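Local coordinates for protein glutaconate coenzyme a-transferase (Acidaminococcus fermentans, PDB 1POI) that transfers the CoA moiety from acetyl-CoA to (R)-2-hydroxyglutarate and related acids such as glutaconate, serving as subunit A of a heterooctameric enzyme of glutamate fermentation, at residues Lys67-Tyr73 / Thr96-Gln102; Val79-Arg85 / Asp264-Gln270; Phe118-Met124 / Val164-Val169; Ile177-Gln181 / Cys249-Tyr253. The contacts are given in a common frame with arbitrary orientation. Numbering follows the deposited sequence.

Contact 1 of 4, residues Lys67-Tyr73 / Thr96-Gln102; sequences KAYINCY and TMEDYSQ
Four backbone hydrogen bonds join 67-73 to 96-102 as parallel strands: Tyr69 N to Thr96 O at 2.8 Å, Glu98 N to Tyr69 O at 2.9 Å, Asn71 N to Glu98 O at 2.6 Å and Tyr100 N to Asn71 O at 2.7 Å. This is the margin of the Rossmann-like parallel sheet of the CoA-transferase fold, with 96-99 its outermost strand within this chain. The axes of 68-71 and 96-99 run 4.5 Å apart at 17°, pairing Tyr69 with Met97, Ile70 with Glu98 and Asn71 with Asp99. Side chains add two bonds, Thr96 OG1 to Lys67 O (2.7 Å) and Asn71 ND2 to Asp99 OD1 (3.1 Å); Asp99 OD2 hydrogen-bonds an aromatic and salt-bridges a basic side chain of another chain. On the other face, the carboxylate of Glu98 turns away to salt bridges with Lys150 and Arg140 and a hydrogen bond from Gly134 N. Met97, chi1 and chi2 both t, makes a Met-aromatic contact at the edge of the Tyr69 ring, its SD 5.3 Å from the centroid. Past the strand ends, Cys72 CB lies 3.4 Å from Gln102 CA; within 68-71, Ile70 CG2 meets the edge of the Tyr100 ring at CD2, 3.3 Å away.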
# COMPACT_ATOMS: atom_id res chain seq x y z
N LYS A 67 -27.77 34.72 -9.52
CA LYS A 67 -28.21 36.06 -9.13
C LYS A 67 -27.01 36.98 -9.01
O LYS A 67 -27.01 38.09 -9.53
CB LYS A 67 -28.96 35.95 -7.79
CG LYS A 67 -29.77 37.17 -7.37
CD LYS A 67 -30.57 36.94 -6.07
CE LYS A 67 -29.67 36.88 -4.83
NZ LYS A 67 -30.45 36.91 -3.53
N ALA A 68 -25.98 36.49 -8.34
CA ALA A 68 -24.74 37.23 -8.16
C ALA A 68 -23.64 36.18 -8.18
O ALA A 68 -23.80 35.08 -7.61
CB ALA A 68 -24.74 37.96 -6.84
N TYR A 69 -22.52 36.51 -8.82
CA TYR A 69 -21.41 35.58 -8.95
C TYR A 69 -20.14 36.29 -8.49
O TYR A 69 -19.84 37.41 -8.96
CB TYR A 69 -21.31 35.19 -10.42
CG TYR A 69 -20.16 34.31 -10.81
CD1 TYR A 69 -20.03 33.01 -10.29
CD2 TYR A 69 -19.21 34.76 -11.73
CE1 TYR A 69 -18.97 32.18 -10.70
CE2 TYR A 69 -18.17 33.95 -12.13
CZ TYR A 69 -18.05 32.67 -11.62
OH TYR A 69 -17.00 31.89 -12.06
N ILE A 70 -19.43 35.68 -7.53
CA ILE A 70 -18.20 36.26 -6.97
C ILE A 70 -17.07 35.60 -7.77
O ILE A 70 -16.83 34.40 -7.66
CB ILE A 70 -18.07 36.02 -5.40
CG1 ILE A 70 -19.40 36.29 -4.67
CG2 ILE A 70 -16.99 36.94 -4.81
CD1 ILE A 70 -20.01 37.66 -4.92
N ASN A 71 -16.34 36.41 -8.50
CA ASN A 71 -15.34 35.90 -9.42
C ASN A 71 -13.86 36.22 -9.28
O ASN A 71 -13.45 37.36 -8.96
CB ASN A 71 -15.79 36.31 -10.82
CG ASN A 71 -15.01 35.63 -11.90
OD1 ASN A 71 -15.22 34.44 -12.17
ND2 ASN A 71 -14.09 36.37 -12.52
N CYS A 72 -13.05 35.21 -9.63
CA CYS A 72 -11.59 35.32 -9.64
C CYS A 72 -11.01 34.81 -10.96
O CYS A 72 -10.10 35.43 -11.51
CB CYS A 72 -10.94 34.61 -8.44
SG CYS A 72 -11.15 32.82 -8.35
N TYR A 73 -11.63 33.76 -11.52
CA TYR A 73 -11.19 33.14 -12.76
C TYR A 73 -12.24 32.14 -13.27
O TYR A 73 -12.71 31.29 -12.49
CB TYR A 73 -9.85 32.42 -12.51
CG TYR A 73 -9.33 31.56 -13.64
CD1 TYR A 73 -9.72 30.22 -13.75
CD2 TYR A 73 -8.49 32.09 -14.61
CE1 TYR A 73 -9.30 29.43 -14.82
CE2 TYR A 73 -8.06 31.32 -15.68
CZ TYR A 73 -8.47 29.99 -15.78
OH TYR A 73 -8.07 29.24 -16.87
N THR A 96 -24.93 39.68 -12.48
CA THR A 96 -24.44 40.51 -11.37
C THR A 96 -23.12 39.85 -10.96
O THR A 96 -23.13 38.70 -10.49
CB THR A 96 -25.38 40.46 -10.10
OG1 THR A 96 -26.76 40.59 -10.47
CG2 THR A 96 -25.03 41.58 -9.15
N MET A 97 -22.02 40.57 -11.04
CA MET A 97 -20.74 39.94 -10.72
C MET A 97 -19.66 40.79 -10.06
O MET A 97 -19.40 41.92 -10.47
CB MET A 97 -20.15 39.34 -12.00
CG MET A 97 -18.80 38.67 -11.84
SD MET A 97 -18.12 38.18 -13.39
CE MET A 97 -17.06 39.53 -13.66
N GLU A 98 -18.97 40.19 -9.09
CA GLU A 98 -17.88 40.86 -8.39
C GLU A 98 -16.57 40.14 -8.72
O GLU A 98 -16.55 38.94 -8.99
CB GLU A 98 -18.11 40.84 -6.87
CG GLU A 98 -17.19 41.75 -6.08
CD GLU A 98 -17.13 43.18 -6.63
OE1 GLU A 98 -16.36 43.42 -7.57
OE2 GLU A 98 -17.84 44.07 -6.12
N ASP A 99 -15.47 40.89 -8.73
CA ASP A 99 -14.16 40.35 -9.00
C ASP A 99 -13.26 40.52 -7.79
O ASP A 99 -13.07 41.64 -7.31
CB ASP A 99 -13.46 41.12 -10.12
CG ASP A 99 -13.70 40.53 -11.47
OD1 ASP A 99 -13.65 39.28 -11.63
OD2 ASP A 99 -13.92 41.36 -12.39
N TYR A 100 -12.69 39.41 -7.34
CA TYR A 100 -11.70 39.40 -6.26
C TYR A 100 -10.54 38.62 -6.88
O TYR A 100 -10.72 37.88 -7.85
CB TYR A 100 -12.19 38.63 -5.01
CG TYR A 100 -13.18 39.36 -4.11
CD1 TYR A 100 -12.79 40.47 -3.36
CD2 TYR A 100 -14.49 38.92 -3.99
CE1 TYR A 100 -13.70 41.13 -2.52
CE2 TYR A 100 -15.39 39.57 -3.15
CZ TYR A 100 -14.99 40.67 -2.42
OH TYR A 100 -15.91 41.30 -1.62
N SER A 101 -9.35 38.79 -6.33
CA SER A 101 -8.17 38.06 -6.77
C SER A 101 -8.46 36.63 -6.30
O SER A 101 -9.15 36.44 -5.30
CB SER A 101 -6.95 38.57 -6.03
OG SER A 101 -6.77 37.85 -4.82
N GLN A 102 -7.91 35.63 -6.98
CA GLN A 102 -8.13 34.23 -6.62
C GLN A 102 -7.61 33.88 -5.22
O GLN A 102 -8.19 33.07 -4.50
CB GLN A 102 -7.46 33.34 -7.65
CG GLN A 102 -7.70 31.87 -7.46
CD GLN A 102 -7.19 31.08 -8.64
OE1 GLN A 102 -7.74 31.14 -9.73
NE2 GLN A 102 -6.12 30.33 -8.43

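Contact 2 of 4, residues Val79-Arg85 / Asp264-Gln270; sequences VTNVSRR and DKVSKTQ
This is a polar, partly buried contact in which two arginines at the start of helix 84-92 reach the C-terminal end of helix 257-266 and the turn that follows it. Arg84 points its CA-to-CB bond toward 264-270. With chi1 m and chi2 and chi3 both t, its side chain extends to a salt bridge with Asp264, NH2 to OD1 at 2.8 Å and NE to OD1 at 3.1 Å. The same OD1 accepts a hydrogen bond from Thr80 OG1 at 3.2 Å. The nearest CA pairs are Thr80 with Asp264 (5.7 Å) and Arg84 with Lys268 (5.8 Å).

Ser267 is the first residue to leave helical geometry, and a type I beta turn from Val266 to Thr269 leads into helix 270-282, so the arginines meet the tight connection between two helices. Thr269 N-caps the second, OG1 to Asp272 N. The CA-to-CB bond of Arg85 points sideways, and only a bend (chi1 -91°, chi2 11°, both off-well) brings its guanidinium in: NH1 donates to Ser267 O at 2.8 Å, and Gln270 OE1 accepts from both NE (3.1 Å) and NH2 (3.3 Å), while also binding Trp89. A water accepts from Arg84 N at 3.2 Å and donates to Ser267 OG at 3.1 Å, itself hydrogen-bonded to Tyr263 O. Lys268 CG lies over one face of the Arg84 guanidinium, 3.5 Å from Arg84 CD, though Lys268 NZ and Arg84 NH2 approach to 4.1 Å.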
# COMPACT_ATOMS: atom_id res chain seq x y z
N VAL A 79 -8.88 24.02 -22.82
CA VAL A 79 -9.87 23.95 -23.88
C VAL A 79 -10.50 25.33 -24.13
O VAL A 79 -10.37 25.89 -25.22
CB VAL A 79 -10.92 22.91 -23.54
CG1 VAL A 79 -11.93 22.82 -24.67
CG2 VAL A 79 -10.24 21.56 -23.31
N THR A 80 -11.18 25.90 -23.14
CA THR A 80 -11.75 27.24 -23.31
C THR A 80 -11.03 28.24 -22.43
O THR A 80 -11.06 28.15 -21.21
CB THR A 80 -13.24 27.32 -22.95
OG1 THR A 80 -13.94 26.20 -23.49
CG2 THR A 80 -13.82 28.58 -23.53
N ASN A 81 -10.42 29.23 -23.07
CA ASN A 81 -9.66 30.27 -22.39
C ASN A 81 -10.42 31.11 -21.38
O ASN A 81 -9.88 31.45 -20.33
CB ASN A 81 -9.04 31.23 -23.41
CG ASN A 81 -7.74 30.71 -23.98
OD1 ASN A 81 -7.21 29.68 -23.53
ND2 ASN A 81 -7.20 31.42 -24.97
N VAL A 82 -11.61 31.55 -21.78
CA VAL A 82 -12.50 32.38 -20.98
C VAL A 82 -13.87 31.84 -21.30
O VAL A 82 -14.31 31.95 -22.44
CB VAL A 82 -12.47 33.86 -21.47
CG1 VAL A 82 -13.32 34.74 -20.56
CG2 VAL A 82 -11.02 34.36 -21.51
N SER A 83 -14.52 31.18 -20.34
CA SER A 83 -15.84 30.61 -20.55
C SER A 83 -16.73 31.56 -21.34
O SER A 83 -16.80 32.76 -21.06
CB SER A 83 -16.49 30.24 -19.23
OG SER A 83 -15.77 29.21 -18.59
N ARG A 84 -17.41 31.00 -22.32
CA ARG A 84 -18.24 31.77 -23.22
C ARG A 84 -19.58 32.26 -22.69
O ARG A 84 -19.89 33.42 -22.86
CB ARG A 84 -18.35 31.03 -24.55
CG ARG A 84 -16.96 30.65 -25.09
CD ARG A 84 -17.03 29.61 -26.18
NE ARG A 84 -15.71 29.20 -26.65
CZ ARG A 84 -14.86 29.99 -27.30
NH1 ARG A 84 -15.17 31.25 -27.56
NH2 ARG A 84 -13.68 29.52 -27.69
N ARG A 85 -20.38 31.40 -22.06
CA ARG A 85 -21.66 31.84 -21.53
C ARG A 85 -21.36 32.93 -20.50
O ARG A 85 -22.01 33.98 -20.47
CB ARG A 85 -22.41 30.70 -20.85
CG ARG A 85 -23.37 29.89 -21.74
CD ARG A 85 -23.23 30.18 -23.23
NE ARG A 85 -23.97 31.36 -23.67
CZ ARG A 85 -23.55 32.17 -24.63
NH1 ARG A 85 -22.41 31.96 -25.27
NH2 ARG A 85 -24.29 33.21 -24.98
N ASP A 264 -16.67 23.60 -25.90
CA ASP A 264 -15.99 24.85 -26.24
C ASP A 264 -16.63 25.57 -27.40
O ASP A 264 -16.72 26.79 -27.41
CB ASP A 264 -14.52 24.61 -26.58
CG ASP A 264 -13.87 25.82 -27.28
OD1 ASP A 264 -13.71 26.88 -26.65
OD2 ASP A 264 -13.50 25.70 -28.47
N LYS A 265 -17.02 24.81 -28.42
CA LYS A 265 -17.61 25.40 -29.60
C LYS A 265 -19.10 25.61 -29.42
O LYS A 265 -19.64 26.65 -29.79
CB LYS A 265 -17.28 24.55 -30.84
CG LYS A 265 -17.90 23.16 -30.88
CD LYS A 265 -19.02 23.09 -31.91
CE LYS A 265 -19.82 21.78 -31.79
NZ LYS A 265 -21.08 21.84 -32.61
N VAL A 266 -19.76 24.62 -28.85
CA VAL A 266 -21.18 24.68 -28.57
C VAL A 266 -21.55 25.96 -27.79
O VAL A 266 -22.42 26.73 -28.20
CB VAL A 266 -21.60 23.46 -27.77
CG1 VAL A 266 -22.89 23.71 -27.07
CG2 VAL A 266 -21.72 22.26 -28.69
N SER A 267 -20.84 26.23 -26.70
CA SER A 267 -21.10 27.40 -25.87
C SER A 267 -20.76 28.75 -26.51
O SER A 267 -20.69 29.75 -25.78
CB SER A 267 -20.32 27.30 -24.56
OG SER A 267 -18.92 27.33 -24.82
N LYS A 268 -20.47 28.80 -27.81
CA LYS A 268 -20.14 30.09 -28.43
C LYS A 268 -21.39 30.88 -28.72
O LYS A 268 -21.31 32.04 -29.14
CB LYS A 268 -19.31 29.95 -29.70
CG LYS A 268 -18.01 29.22 -29.51
CD LYS A 268 -17.09 29.31 -30.72
CE LYS A 268 -15.86 28.41 -30.50
NZ LYS A 268 -14.82 28.57 -31.54
N THR A 269 -22.54 30.21 -28.62
CA THR A 269 -23.83 30.84 -28.84
C THR A 269 -24.87 30.17 -27.94
O THR A 269 -24.87 28.94 -27.74
CB THR A 269 -24.34 30.73 -30.30
OG1 THR A 269 -24.75 29.39 -30.56
CG2 THR A 269 -23.28 31.16 -31.31
N GLN A 270 -25.81 30.99 -27.48
CA GLN A 270 -26.89 30.55 -26.63
C GLN A 270 -27.73 29.44 -27.27
O GLN A 270 -28.24 28.55 -26.57
CB GLN A 270 -27.78 31.75 -26.33
CG GLN A 270 -28.72 31.54 -25.18
CD GLN A 270 -27.98 31.34 -23.89
OE1 GLN A 270 -27.00 32.04 -23.61
NE2 GLN A 270 -28.42 30.36 -23.11
O HOH W 1 -17.52 27.84 -22.15

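Contact 3 of 4, residues Phe118-Met124 / Val164-Val169; sequences FLPVTLM and VVAVPV
Strands 118-121 and 164-168 form an antiparallel pair within a three-stranded sheet separate from the large parallel one; their axes approach to 4.5 Å at 155°. Two hydrogen-bonded pairs set the register. Leu119 N donates to Val167 O at 2.9 Å and Val167 N returns a bond to Leu119 O at 2.8 Å; Val121 N to Val165 O spans 2.8 Å and Val165 N to Val121 O 3.0 Å. Between them lies the non-hydrogen-bonded pair Pro120-Ala166, CA to CA 4.3 Å. Pro120 has no amide hydrogen, but its N faces away from 164-168 in this pair, so no bond between the two strands is lost. Ala166 and Val164 make backbone bonds to Lys152 and Ile154 of strand 152-156 on the other edge.

Leu119, Val121, Val165 and Val167 share one face, turned to helix 102-114 through Leu119 and Val167. Phe118, Pro120 and Ala166 occupy the other, where another copy of this protein packs, its Pro120 against Pro120 here. Thr122 OG1 is hydrogen-bonded to an aromatic residue of another chain. Met124 folds back toward Val165, CE 4.2 Å from CG1. On the Pro120 face, Phe118 (chi1 p) brings CD2 to 3.6 Å from Ala166 CB.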
# COMPACT_ATOMS: atom_id res chain seq x y z
N PHE A 118 -13.62 38.04 10.19
CA PHE A 118 -13.44 38.56 8.84
C PHE A 118 -12.01 38.24 8.40
O PHE A 118 -11.22 37.69 9.17
CB PHE A 118 -13.72 40.06 8.82
CG PHE A 118 -12.75 40.87 9.61
CD1 PHE A 118 -12.87 40.97 10.99
CD2 PHE A 118 -11.75 41.61 8.96
CE1 PHE A 118 -12.02 41.80 11.72
CE2 PHE A 118 -10.89 42.44 9.67
CZ PHE A 118 -11.02 42.54 11.05
N LEU A 119 -11.67 38.63 7.18
CA LEU A 119 -10.34 38.34 6.67
C LEU A 119 -9.47 39.54 6.32
O LEU A 119 -9.78 40.27 5.38
CB LEU A 119 -10.50 37.42 5.45
CG LEU A 119 -9.28 37.10 4.58
CD1 LEU A 119 -8.35 36.11 5.30
CD2 LEU A 119 -9.80 36.52 3.29
N PRO A 120 -8.40 39.78 7.09
CA PRO A 120 -7.53 40.92 6.76
C PRO A 120 -6.36 40.42 5.88
O PRO A 120 -5.68 39.44 6.20
CB PRO A 120 -7.05 41.40 8.14
CG PRO A 120 -6.87 40.09 8.93
CD PRO A 120 -8.00 39.15 8.37
N VAL A 121 -6.18 41.04 4.72
CA VAL A 121 -5.11 40.63 3.84
C VAL A 121 -4.38 41.84 3.33
O VAL A 121 -4.95 42.91 3.20
CB VAL A 121 -5.62 39.84 2.58
CG1 VAL A 121 -6.23 38.51 2.99
CG2 VAL A 121 -6.59 40.66 1.77
N THR A 122 -3.10 41.67 3.04
CA THR A 122 -2.32 42.76 2.48
C THR A 122 -2.28 42.57 0.94
O THR A 122 -1.27 42.83 0.29
CB THR A 122 -0.92 42.75 3.08
OG1 THR A 122 -0.68 41.48 3.71
CG2 THR A 122 -0.77 43.86 4.10
N LEU A 123 -3.42 42.18 0.36
CA LEU A 123 -3.51 41.91 -1.08
C LEU A 123 -4.63 42.70 -1.72
O LEU A 123 -5.57 43.10 -1.04
CB LEU A 123 -3.78 40.40 -1.32
CG LEU A 123 -2.73 39.36 -0.92
CD1 LEU A 123 -3.31 37.97 -0.95
CD2 LEU A 123 -1.52 39.46 -1.83
N MET A 124 -4.55 42.87 -3.03
CA MET A 124 -5.54 43.59 -3.84
C MET A 124 -5.43 45.11 -3.83
O MET A 124 -6.03 45.76 -4.68
CB MET A 124 -6.96 43.17 -3.48
CG MET A 124 -7.26 41.71 -3.71
SD MET A 124 -8.98 41.23 -3.38
CE MET A 124 -9.59 42.72 -2.70
N VAL A 164 -4.64 47.57 5.99
CA VAL A 164 -4.83 46.30 5.30
C VAL A 164 -6.26 46.31 4.71
O VAL A 164 -7.07 47.20 5.01
CB VAL A 164 -4.63 45.08 6.28
CG1 VAL A 164 -3.53 45.37 7.29
CG2 VAL A 164 -5.93 44.67 6.98
N VAL A 165 -6.56 45.33 3.87
CA VAL A 165 -7.86 45.22 3.24
C VAL A 165 -8.62 44.17 4.02
O VAL A 165 -8.11 43.05 4.21
CB VAL A 165 -7.71 44.77 1.76
CG1 VAL A 165 -9.07 44.47 1.13
CG2 VAL A 165 -6.99 45.85 0.97
N ALA A 166 -9.78 44.54 4.56
CA ALA A 166 -10.58 43.60 5.32
C ALA A 166 -11.63 43.09 4.37
O ALA A 166 -12.22 43.88 3.62
CB ALA A 166 -11.21 44.26 6.52
N VAL A 167 -11.89 41.79 4.41
CA VAL A 167 -12.83 41.16 3.51
C VAL A 167 -13.86 40.33 4.27
O VAL A 167 -13.53 39.59 5.19
CB VAL A 167 -12.05 40.26 2.49
CG1 VAL A 167 -12.93 39.26 1.85
CG2 VAL A 167 -11.44 41.12 1.42
N PRO A 168 -15.14 40.43 3.89
CA PRO A 168 -16.18 39.67 4.58
C PRO A 168 -16.03 38.17 4.37
O PRO A 168 -15.84 37.73 3.24
CB PRO A 168 -17.47 40.15 3.90
CG PRO A 168 -17.10 41.49 3.34
CD PRO A 168 -15.73 41.23 2.80
N VAL A 169 -16.15 37.40 5.44
CA VAL A 169 -16.08 35.94 5.38
C VAL A 169 -17.45 35.48 4.87
O VAL A 169 -18.48 35.85 5.42
CB VAL A 169 -15.77 35.36 6.77
CG1 VAL A 169 -16.05 33.90 6.81
CG2 VAL A 169 -14.34 35.59 7.10

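Contact 4 of 4, residues Ile177-Gln181 / Cys249-Tyr253; sequences IHAQQ and CYGLY
Here the end of strand 174-179, in the large parallel sheet, and the corner at Gln180 meet the loop between strand 236-239 and helix 257-266; no backbone pairing joins them, the nearest CA atoms, of Gln180 and Cys249, being 7.8 Å apart. The CA-to-CB bond of Cys249 points toward 177-181, and SG lies 3.7 Å from Gln180 NE2 and at the edge of the His178 ring, 5.3 Å from its centroid. Tyr250 supplies the one cross-segment hydrogen bond, its O accepting from Gln180 NE2 at 3.2 Å. Gln180, with chi1 m and chi2 p, has its OE1 held by Trp191 N. Gly251 takes a positive phi of 77° as the loop reverses, and Leu252 CD1 then packs 3.5 Å from Gln180 CG. Leu252 and Tyr253 both face Cys249, a classic beta bulge closed by Cys249 N to Tyr253 O and Tyr253 N to Cys249 O, each 3.1 Å. His178 ND1 bonds Thr210; Tyr253 OH lies 4.0 Å from His178 NE2, both hydrogen-bonded to Glu212 OE2.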
# COMPACT_ATOMS: atom_id res chain seq x y z
N ILE A 177 -19.15 18.74 -3.39
CA ILE A 177 -17.82 18.26 -3.78
C ILE A 177 -17.81 16.79 -4.29
O ILE A 177 -18.67 15.97 -3.90
CB ILE A 177 -16.78 18.41 -2.61
CG1 ILE A 177 -17.03 17.38 -1.52
CG2 ILE A 177 -16.79 19.82 -2.03
CD1 ILE A 177 -16.15 17.60 -0.31
N HIS A 178 -16.85 16.46 -5.14
CA HIS A 178 -16.77 15.11 -5.67
C HIS A 178 -15.51 14.38 -5.16
O HIS A 178 -14.40 14.87 -5.32
CB HIS A 178 -16.77 15.14 -7.20
CG HIS A 178 -16.87 13.78 -7.81
ND1 HIS A 178 -18.03 13.03 -7.75
CD2 HIS A 178 -15.93 12.97 -8.34
CE1 HIS A 178 -17.79 11.82 -8.19
NE2 HIS A 178 -16.53 11.75 -8.56
N ALA A 179 -15.68 13.19 -4.60
CA ALA A 179 -14.54 12.48 -4.07
C ALA A 179 -14.48 11.04 -4.56
O ALA A 179 -15.48 10.52 -5.08
CB ALA A 179 -14.61 12.52 -2.57
N GLN A 180 -13.34 10.38 -4.37
CA GLN A 180 -13.19 9.00 -4.83
C GLN A 180 -13.85 7.95 -3.97
O GLN A 180 -14.33 6.94 -4.48
CB GLN A 180 -11.72 8.64 -5.05
CG GLN A 180 -11.07 9.42 -6.16
CD GLN A 180 -10.60 10.76 -5.67
OE1 GLN A 180 -10.93 11.16 -4.56
NE2 GLN A 180 -9.78 11.42 -6.45
N GLN A 181 -13.90 8.17 -2.66
CA GLN A 181 -14.55 7.20 -1.76
C GLN A 181 -15.21 7.91 -0.57
O GLN A 181 -14.72 8.96 -0.11
CB GLN A 181 -13.53 6.18 -1.22
CG GLN A 181 -12.68 5.48 -2.25
CD GLN A 181 -11.53 4.74 -1.61
OE1 GLN A 181 -10.57 5.37 -1.15
NE2 GLN A 181 -11.64 3.42 -1.53
N CYS A 249 -9.93 13.23 -12.24
CA CYS A 249 -10.26 12.77 -10.94
C CYS A 249 -9.12 11.84 -10.62
O CYS A 249 -9.09 10.66 -11.04
CB CYS A 249 -11.59 12.06 -10.95
SG CYS A 249 -12.00 11.33 -9.39
N TYR A 250 -8.12 12.44 -9.98
CA TYR A 250 -6.89 11.81 -9.56
C TYR A 250 -6.94 10.32 -9.25
O TYR A 250 -7.74 9.87 -8.43
CB TYR A 250 -6.33 12.58 -8.35
CG TYR A 250 -4.94 12.15 -7.93
CD1 TYR A 250 -4.76 11.04 -7.11
CD2 TYR A 250 -3.81 12.82 -8.41
CE1 TYR A 250 -3.50 10.61 -6.77
CE2 TYR A 250 -2.53 12.38 -8.07
CZ TYR A 250 -2.39 11.28 -7.26
OH TYR A 250 -1.14 10.80 -6.93
N GLY A 251 -6.08 9.55 -9.92
CA GLY A 251 -5.99 8.13 -9.67
C GLY A 251 -7.10 7.31 -10.28
O GLY A 251 -7.09 6.08 -10.17
N LEU A 252 -8.06 7.98 -10.91
CA LEU A 252 -9.15 7.26 -11.53
C LEU A 252 -9.27 7.48 -13.03
O LEU A 252 -9.27 6.52 -13.80
CB LEU A 252 -10.46 7.56 -10.83
CG LEU A 252 -10.59 6.90 -9.46
CD1 LEU A 252 -11.88 7.30 -8.80
CD2 LEU A 252 -10.54 5.40 -9.59
N TYR A 253 -9.33 8.73 -13.47
CA TYR A 253 -9.47 8.99 -14.89
C TYR A 253 -9.03 10.37 -15.25
O TYR A 253 -8.96 11.24 -14.41
CB TYR A 253 -10.91 8.73 -15.36
CG TYR A 253 -12.00 9.38 -14.52
CD1 TYR A 253 -12.38 10.71 -14.72
CD2 TYR A 253 -12.64 8.67 -13.51
CE1 TYR A 253 -13.35 11.30 -13.95
CE2 TYR A 253 -13.61 9.26 -12.73
CZ TYR A 253 -13.96 10.57 -12.96
OH TYR A 253 -14.95 11.14 -12.19

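Overall arrangement
Contacts 1 and 4 both reach the large parallel sheet, on opposite sides of the chain's centre, with their own centres 27 Å apart: contact 1 is at the 96-99 margin, contact 4 at strand 174-179. Contact 2 is linked to contact 1 by sequence, since helix 84-92 leads into strand 96-99, yet their nearest atoms stay about 4 Å apart. Contact 3 does touch contact 1, Met124 SD lying 3.8 Å from Ser101 N and 3.9 Å from Tyr100 CD1, so the two sheets are tied together where the chain leaves strands 96-99 and 118-121. Contacts 3 and 4, joined in sequence through strands 162-168 and 174-179, have centres 33 Å apart. Other chains of the heterooctamer reach all four.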